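Local coordinates for mandelate racemase/muconate lactonizing enzyme-like protein (Roseovarius sp. TM1035, PDB 3RCY) that belongs to the mandelate racemase/muconate lactonizing enzyme group of the enolase superfamily and probably carries out a magnesium-dependent reaction on a carboxylate substrate, at residues G178-M183 against A219-Q224; E235-P240 against A247-A252. All coordinates share one frame; numbering follows the deposited sequence.

In the fold
From the N terminus, the chain passes through the three-stranded antiparallel sheet 4-12, 24-31 and 36-41 before entering the enolase-type barrel, where both contacts lie. Contact 1 closes the longer loop: 178-183, between strand 164-167 and helix 183-200, meets helix 216-226 after an interval of 35 residues that includes strand 205-208. Contact 2 closes six intervening residues, folding the loop after strand 233-235 against helix 243-252. The two are in series, neither nested nor crossed, with centres about 11 Å apart. Helix 216-226 joins them directly, since Ala219 CB lies 3.8 Å from Val249 CG2. Both contacts also touch the second subunit.

Contact 1 (G178-M183 against A219-Q224); sequences GHMPAM and AIRLGQ
Arg221 reaches from helix 216-226 to Met180 and Pro181, in the loop that leads into helix 183-200, and to Met183, a contact between two successive beta-alpha units on the outside of the enolase-type barrel. Its CB already points to the loop, and the side chain touches Ile186 of helix 183-200 on its way out. CG remains 4.8 Å from Met180 SD; CD comes closer, at 4.0 Å from the same sulfur. A bend at chi3 (52°) then turns the chain at NE, and CZ carries the two terminal nitrogens on between the methionines. The arginine side chain runs at about a right angle to each methionine chain, and both sulfurs come to the edge of the guanidinium, near its plane.

NH1 has two partners. It gives a weak hydrogen bond to Met180 SD, 3.5 Å long with an N-H...S angle of 154°, and it donates to water 1, which lies in the guanidinium plane 2.8 Å from NH1. That water donates in turn to Pro181 O, bridging the backbone carbonyl to the arginine, while NH1 itself is 4.2 Å from Pro181 O. The strongest polar partner of NH2 is Ser230 OG of the second subunit, so this buried side chain links the loop to the subunit interface. Replacing Arg221 with a leucine would probably leave water 1 and Ser230 of the second subunit without their donor and open a gap between the two thioethers. Met183, the first residue of helix 183-200, has its CB pointing away but folds back through bends at chi2 and chi3 to place SD 3.6 Å from Arg221 NH2.

Contact 2 (E235-P240 against A247-A252); sequences EEPVPP and AQVARA. With MG (magnesium ion), chain I; RIB (alpha-D-ribofuranose), chain M.
Val249 faces Pro237 and Val238 with its two methyl groups, one for each, where the loop after strand 233-235 turns back onto helix 243-252 within a single beta-alpha unit of the enolase-type (beta/alpha) barrel. The division follows from its rotamer: at chi1 179° CG1 stands anti to the backbone N, and CG2 is anti to the carbonyl carbon. CG1 abuts the CB-CG edge of the proline ring, 3.9 Å from both Pro237 CB and Pro237 CG, with the two side chains at a slant to each other. CG2 meets Val238 CG1 at 3.8 Å, and there the two valine side chains run antiparallel, side by side. All three CB atoms point across the contact, so the ring and the branched side chains close it by apolar packing; Met246, on the same helix, touches both Pro237 and Val238.

The loop that packs here on the helix begins at the metal site. Glu235, at the end of strand 233-235, has CG anti to the backbone N (chi1 -174°) and an extended chain, which brings OE2 to 2.2 Å from the magnesium ion. Its other carboxylate oxygen, OE1, forms a salt bridge with Lys166. Four waters and Glu261 complete six ligands round the metal, and Glu236 acts in the second shell. Farther along, Pro240 belongs to a pocket occupied by alpha-D-ribofuranose, together with Asp241, Val243, Leu263 and Glu268. Glu236 OE2 pairs with Arg262, while its OE1 accepts a hydrogen bond of 2.7 Å from water 2, itself 2.3 Å from the magnesium ion.

Contact 1 (G178-M183 against A219-Q224)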
ATOM      1  N   GLY A 178       0.987  17.642  21.467  1.00 15.35           N
ATOM      2  CA  GLY A 178      -0.136  16.771  21.822  1.00 14.81           C
ATOM      3  C   GLY A 178      -0.038  16.223  23.236  1.00 14.09           C
ATOM      4  O   GLY A 178       1.057  15.874  23.701  1.00 13.79           O
ATOM      5  N   HIS A 179      -1.173  16.171  23.929  1.00 13.21           N
ATOM      6  CA  HIS A 179      -1.247  15.498  25.224  1.00 13.39           C
ATOM      7  C   HIS A 179      -2.468  14.591  25.286  1.00 13.08           C
ATOM      8  O   HIS A 179      -3.336  14.649  24.413  1.00 13.01           O
ATOM      9  CB  HIS A 179      -1.222  16.498  26.406  1.00 13.89           C
ATOM     10  CG  HIS A 179      -2.385  17.444  26.436  1.00 14.59           C
ATOM     11  ND1 HIS A 179      -2.287  18.758  26.033  1.00 14.25           N
ATOM     12  CD2 HIS A 179      -3.670  17.269  26.831  1.00 14.22           C
ATOM     13  CE1 HIS A 179      -3.460  19.352  26.175  1.00 14.31           C
ATOM     14  NE2 HIS A 179      -4.318  18.467  26.652  1.00 14.91           N
ATOM     15  N   MET A 180      -2.528  13.746  26.306  1.00 12.97           N
ATOM     16  CA  MET A 180      -3.693  12.894  26.524  1.00 13.66           C
ATOM     17  C   MET A 180      -4.728  13.697  27.313  1.00 13.84           C
ATOM     18  O   MET A 180      -4.377  14.332  28.304  1.00 14.45           O
ATOM     19  CB  MET A 180      -3.273  11.629  27.287  1.00 14.00           C
ATOM     20  CG  MET A 180      -4.389  10.623  27.555  1.00 11.30           C
ATOM     21  SD  MET A 180      -4.904   9.696  26.097  1.00 14.18           S
ATOM     22  CE  MET A 180      -3.547   8.518  25.901  1.00 11.04           C
ATOM     23  N   PRO A 181      -6.003  13.692  26.875  1.00 13.76           N
ATOM     24  CA  PRO A 181      -7.024  14.382  27.674  1.00 13.84           C
ATOM     25  C   PRO A 181      -7.152  13.771  29.071  1.00 14.31           C
ATOM     26  O   PRO A 181      -6.941  12.564  29.252  1.00 13.88           O
ATOM     27  CB  PRO A 181      -8.322  14.134  26.887  1.00 13.75           C
ATOM     28  CG  PRO A 181      -8.046  12.860  26.101  1.00 11.91           C
ATOM     29  CD  PRO A 181      -6.591  13.000  25.711  1.00 13.40           C
ATOM     30  N   ALA A 182      -7.487  14.609  30.049  1.00 14.79           N
ATOM     31  CA  ALA A 182      -7.881  14.132  31.367  1.00 15.65           C
ATOM     32  C   ALA A 182      -9.262  13.482  31.229  1.00 16.06           C
ATOM     33  O   ALA A 182      -9.984  13.791  30.283  1.00 15.52           O
ATOM     34  CB  ALA A 182      -7.933  15.293  32.326  1.00 15.80           C
ATOM     35  N   MET A 183      -9.618  12.581  32.151  1.00 16.79           N
ATOM     36  CA  MET A 183     -10.965  11.998  32.177  1.00 17.43           C
ATOM     37  C   MET A 183     -12.038  13.080  32.291  1.00 16.98           C
ATOM     38  O   MET A 183     -13.112  12.959  31.706  1.00 17.00           O
ATOM     39  CB  MET A 183     -11.121  10.985  33.321  1.00 19.26           C
ATOM     40  CG  MET A 183     -10.623   9.569  33.005  1.00 25.69           C
ATOM     41  SD  MET A 183     -11.378   8.790  31.547  1.00 21.38           S
ATOM     42  CE  MET A 183     -13.110   8.756  32.019  1.00 25.58           C
ATOM     43  N   ALA A 219      -6.799  12.000  20.875  1.00 12.83           N
ATOM     44  CA  ALA A 219      -7.837  12.473  19.957  1.00 12.85           C
ATOM     45  C   ALA A 219      -8.847  11.383  19.629  1.00 13.39           C
ATOM     46  O   ALA A 219     -10.038  11.659  19.470  1.00 13.63           O
ATOM     47  CB  ALA A 219      -7.218  13.008  18.673  1.00 12.35           C
ATOM     48  N   ILE A 220      -8.361  10.148  19.523  1.00 13.32           N
ATOM     49  CA  ILE A 220      -9.225   8.990  19.277  1.00 12.96           C
ATOM     50  C   ILE A 220     -10.098   8.662  20.498  1.00 13.32           C
ATOM     51  O   ILE A 220     -11.296   8.420  20.349  1.00 13.29           O
ATOM     52  CB  ILE A 220      -8.412   7.765  18.783  1.00 12.94           C
ATOM     53  CG1 ILE A 220      -7.820   8.066  17.391  1.00 11.97           C
ATOM     54  CG2 ILE A 220      -9.289   6.489  18.733  1.00 12.49           C
ATOM     55  CD1 ILE A 220      -6.657   7.159  16.983  1.00 13.09           C
ATOM     56  N   ARG A 221      -9.515   8.677  21.697  1.00 13.55           N
ATOM     57  CA  ARG A 221     -10.300   8.443  22.917  1.00 14.00           C
ATOM     58  C   ARG A 221     -11.395   9.502  23.117  1.00 14.36           C
ATOM     59  O   ARG A 221     -12.520   9.171  23.487  1.00 14.40           O
ATOM     60  CB  ARG A 221      -9.405   8.360  24.146  1.00 14.05           C
ATOM     61  CG  ARG A 221      -8.491   7.134  24.161  1.00 12.88           C
ATOM     62  CD  ARG A 221      -7.820   6.962  25.520  1.00 14.11           C
ATOM     63  NE  ARG A 221      -8.792   6.985  26.609  1.00 13.23           N
ATOM     64  CZ  ARG A 221      -8.763   7.817  27.647  1.00 14.45           C
ATOM     65  NH1 ARG A 221      -7.777   8.709  27.786  1.00 12.92           N
ATOM     66  NH2 ARG A 221      -9.718   7.736  28.563  1.00 12.76           N
ATOM     67  N   LEU A 222     -11.067  10.767  22.859  1.00 14.43           N
ATOM     68  CA  LEU A 222     -12.060  11.840  22.995  1.00 14.89           C
ATOM     69  C   LEU A 222     -13.108  11.757  21.889  1.00 14.48           C
ATOM     70  O   LEU A 222     -14.315  11.872  22.146  1.00 14.06           O
ATOM     71  CB  LEU A 222     -11.398  13.224  23.014  1.00 14.87           C
ATOM     72  CG  LEU A 222     -12.360  14.423  22.993  1.00 18.16           C
ATOM     73  CD1 LEU A 222     -13.114  14.542  24.306  1.00 15.35           C
ATOM     74  CD2 LEU A 222     -11.604  15.704  22.705  1.00 15.38           C
ATOM     75  N   GLY A 223     -12.636  11.555  20.666  1.00 14.76           N
ATOM     76  CA  GLY A 223     -13.505  11.411  19.502  1.00 15.00           C
ATOM     77  C   GLY A 223     -14.574  10.350  19.683  1.00 15.57           C
ATOM     78  O   GLY A 223     -15.754  10.618  19.459  1.00 15.43           O
ATOM     79  N   GLN A 224     -14.172   9.144  20.092  1.00 15.57           N
ATOM     80  CA  GLN A 224     -15.122   8.046  20.224  1.00 15.88           C
ATOM     81  C   GLN A 224     -16.223   8.333  21.263  1.00 15.81           C
ATOM     82  O   GLN A 224     -17.365   7.907  21.092  1.00 15.42           O
ATOM     83  CB  GLN A 224     -14.403   6.709  20.487  1.00 16.85           C
ATOM     84  CG  GLN A 224     -13.826   6.527  21.885  1.00 21.95           C
ATOM     85  CD  GLN A 224     -12.988   5.259  21.998  1.00 18.34           C
ATOM     86  OE1 GLN A 224     -13.434   4.253  22.556  1.00 22.17           O
ATOM     87  NE2 GLN A 224     -11.778   5.299  21.447  1.00 21.69           N
TER
HETATM   88  O   HOH W   1      -8.476  10.281  29.936  1.00 11.60           O

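Contact 2 (E235-P240 against A247-A252)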
ATOM      1  N   GLU A 235     -12.729  19.225  14.781  1.00 11.79           N
ATOM      2  CA  GLU A 235     -11.761  20.181  14.250  1.00 12.27           C
ATOM      3  C   GLU A 235     -10.371  19.997  14.851  1.00 12.63           C
ATOM      4  O   GLU A 235     -10.240  19.739  16.043  1.00 13.60           O
ATOM      5  CB  GLU A 235     -12.257  21.604  14.515  1.00 12.73           C
ATOM      6  CG  GLU A 235     -11.422  22.706  13.879  1.00 16.45           C
ATOM      7  CD  GLU A 235     -12.190  24.020  13.773  1.00 13.49           C
ATOM      8  OE1 GLU A 235     -13.440  23.988  13.772  1.00 16.85           O
ATOM      9  OE2 GLU A 235     -11.538  25.079  13.672  1.00 17.07           O
ATOM     10  N   GLU A 236      -9.335  20.119  14.029  1.00 12.44           N
ATOM     11  CA  GLU A 236      -7.945  20.063  14.524  1.00 12.92           C
ATOM     12  C   GLU A 236      -7.770  19.094  15.711  1.00 12.38           C
ATOM     13  O   GLU A 236      -7.428  19.513  16.814  1.00 12.33           O
ATOM     14  CB  GLU A 236      -7.476  21.463  14.937  1.00 13.41           C
ATOM     15  CG  GLU A 236      -7.300  22.445  13.778  1.00 16.03           C
ATOM     16  CD  GLU A 236      -6.268  23.513  14.107  1.00 13.72           C
ATOM     17  OE1 GLU A 236      -6.481  24.260  15.092  1.00 16.20           O
ATOM     18  OE2 GLU A 236      -5.236  23.590  13.392  1.00 16.32           O
ATOM     19  N   PRO A 237      -8.018  17.793  15.500  1.00 12.26           N
ATOM     20  CA  PRO A 237      -7.925  16.891  16.665  1.00 12.50           C
ATOM     21  C   PRO A 237      -6.496  16.742  17.217  1.00 12.24           C
ATOM     22  O   PRO A 237      -6.314  16.382  18.389  1.00 12.32           O
ATOM     23  CB  PRO A 237      -8.428  15.553  16.112  1.00 12.49           C
ATOM     24  CG  PRO A 237      -8.255  15.662  14.613  1.00 16.33           C
ATOM     25  CD  PRO A 237      -8.497  17.099  14.290  1.00 12.05           C
ATOM     26  N   VAL A 238      -5.510  17.014  16.365  1.00 11.57           N
ATOM     27  CA  VAL A 238      -4.092  16.884  16.698  1.00 11.84           C
ATOM     28  C   VAL A 238      -3.374  18.149  16.215  1.00 12.41           C
ATOM     29  O   VAL A 238      -3.951  18.910  15.448  1.00 13.29           O
ATOM     30  CB  VAL A 238      -3.455  15.613  16.049  1.00 11.61           C
ATOM     31  CG1 VAL A 238      -4.072  14.345  16.622  1.00 13.92           C
ATOM     32  CG2 VAL A 238      -3.569  15.639  14.519  1.00 13.09           C
ATOM     33  N   PRO A 239      -2.128  18.395  16.673  1.00 12.83           N
ATOM     34  CA  PRO A 239      -1.397  19.573  16.178  1.00 12.48           C
ATOM     35  C   PRO A 239      -1.219  19.552  14.652  1.00 12.62           C
ATOM     36  O   PRO A 239      -1.260  18.479  14.050  1.00 13.16           O
ATOM     37  CB  PRO A 239      -0.044  19.467  16.882  1.00 12.49           C
ATOM     38  CG  PRO A 239      -0.353  18.698  18.156  1.00 12.43           C
ATOM     39  CD  PRO A 239      -1.379  17.691  17.737  1.00 12.26           C
ATOM     40  N   PRO A 240      -1.027  20.734  14.031  1.00 12.25           N
ATOM     41  CA  PRO A 240      -1.017  20.864  12.571  1.00 12.16           C
ATOM     42  C   PRO A 240       0.286  20.446  11.869  1.00 12.67           C
ATOM     43  O   PRO A 240       0.461  20.769  10.695  1.00 13.01           O
ATOM     44  CB  PRO A 240      -1.280  22.366  12.356  1.00 12.07           C
ATOM     45  CG  PRO A 240      -0.690  23.024  13.586  1.00  9.32           C
ATOM     46  CD  PRO A 240      -0.929  22.045  14.712  1.00 11.85           C
ATOM     47  N   ALA A 247      -4.631  11.702   9.792  1.00 10.71           N
ATOM     48  CA  ALA A 247      -5.307  10.671   9.008  1.00 11.54           C
ATOM     49  C   ALA A 247      -5.608   9.449   9.870  1.00 12.35           C
ATOM     50  O   ALA A 247      -6.629   8.793   9.671  1.00 12.44           O
ATOM     51  CB  ALA A 247      -4.484  10.285   7.786  1.00 11.03           C
ATOM     52  N   GLN A 248      -4.719   9.149  10.823  1.00 13.01           N
ATOM     53  CA  GLN A 248      -4.973   8.076  11.782  1.00 13.94           C
ATOM     54  C   GLN A 248      -6.223   8.352  12.614  1.00 13.64           C
ATOM     55  O   GLN A 248      -7.049   7.452  12.809  1.00 13.05           O
ATOM     56  CB  GLN A 248      -3.780   7.854  12.702  1.00 15.13           C
ATOM     57  CG  GLN A 248      -2.627   7.089  12.078  1.00 21.56           C
ATOM     58  CD  GLN A 248      -1.458   6.970  13.032  1.00 16.87           C
ATOM     59  OE1 GLN A 248      -0.704   7.926  13.243  1.00 21.73           O
ATOM     60  NE2 GLN A 248      -1.305   5.792  13.627  1.00 22.47           N
ATOM     61  N   VAL A 249      -6.357   9.588  13.108  1.00 13.60           N
ATOM     62  CA  VAL A 249      -7.567   9.991  13.829  1.00 13.59           C
ATOM     63  C   VAL A 249      -8.793   9.859  12.906  1.00 13.43           C
ATOM     64  O   VAL A 249      -9.809   9.266  13.289  1.00 13.38           O
ATOM     65  CB  VAL A 249      -7.462  11.429  14.395  1.00 13.56           C
ATOM     66  CG1 VAL A 249      -8.747  11.814  15.119  1.00 13.66           C
ATOM     67  CG2 VAL A 249      -6.272  11.553  15.335  1.00 13.44           C
ATOM     68  N   ALA A 250      -8.676  10.385  11.687  1.00 12.94           N
ATOM     69  CA  ALA A 250      -9.778  10.362  10.730  1.00 13.73           C
ATOM     70  C   ALA A 250     -10.300   8.944  10.464  1.00 14.04           C
ATOM     71  O   ALA A 250     -11.508   8.739  10.385  1.00 13.94           O
ATOM     72  CB  ALA A 250      -9.378  11.052   9.427  1.00 14.03           C
ATOM     73  N   ARG A 251      -9.389   7.977  10.348  1.00 14.56           N
ATOM     74  CA  ARG A 251      -9.774   6.577  10.098  1.00 15.96           C
ATOM     75  C   ARG A 251     -10.386   5.891  11.324  1.00 15.83           C
ATOM     76  O   ARG A 251     -11.162   4.947  11.182  1.00 15.90           O
ATOM     77  CB  ARG A 251      -8.564   5.759   9.622  1.00 17.47           C
ATOM     78  CG  ARG A 251      -8.073   6.103   8.214  1.00 23.72           C
ATOM     79  CD  ARG A 251      -7.041   5.088   7.720  1.00 19.99           C
ATOM     80  NE  ARG A 251      -5.800   5.106   8.499  1.00 24.07           N
ATOM     81  CZ  ARG A 251      -4.753   5.887   8.225  1.00 21.23           C
ATOM     82  NH1 ARG A 251      -4.796   6.736   7.200  1.00 24.15           N
ATOM     83  NH2 ARG A 251      -3.665   5.827   8.982  1.00 24.04           N
ATOM     84  N   ALA A 252     -10.026   6.366  12.515  1.00 15.17           N
ATOM     85  CA  ALA A 252     -10.408   5.714  13.771  1.00 15.87           C
ATOM     86  C   ALA A 252     -11.604   6.343  14.497  1.00 16.44           C
ATOM     87  O   ALA A 252     -12.092   5.779  15.473  1.00 17.35           O
ATOM     88  CB  ALA A 252      -9.199   5.633  14.716  1.00 15.42           C
TER
HETATM   89 MG    MG I 500     -10.446  26.390  15.075  1.00 19.29          MG
HETATM   90  O5  RIB M 433       5.657  19.183   8.789  1.00 51.74           O
HETATM   91  C5  RIB M 433       4.804  18.828   7.695  1.00 51.69           C
HETATM   92  C4  RIB M 433       3.888  20.005   7.415  1.00 51.71           C
HETATM   93  O4  RIB M 433       2.649  19.550   6.875  1.00 51.68           O
HETATM   94  C3  RIB M 433       3.532  20.738   8.690  1.00 51.70           C
HETATM   95  O3  RIB M 433       4.353  21.884   8.834  1.00 51.94           O
HETATM   96  C2  RIB M 433       2.111  21.185   8.505  1.00 51.71           C
HETATM   97  O2  RIB M 433       2.089  22.550   8.100  1.00 51.95           O
HETATM   98  C1  RIB M 433       1.557  20.316   7.394  1.00 51.95           C
HETATM   99  O1  RIB M 433       0.532  19.461   7.915  1.00 51.41           O
HETATM  100  O   HOH W   2      -8.965  24.878  16.032  1.00 15.77           O
HETATM  101  O   HOH W   3     -11.783  25.722  16.732  1.00 17.31           O
HETATM  102  O   HOH W   4     -11.794  28.286  14.788  1.00 14.52           O
HETATM  103  O   HOH W   5      -9.081  27.649  16.433  1.00 25.56           O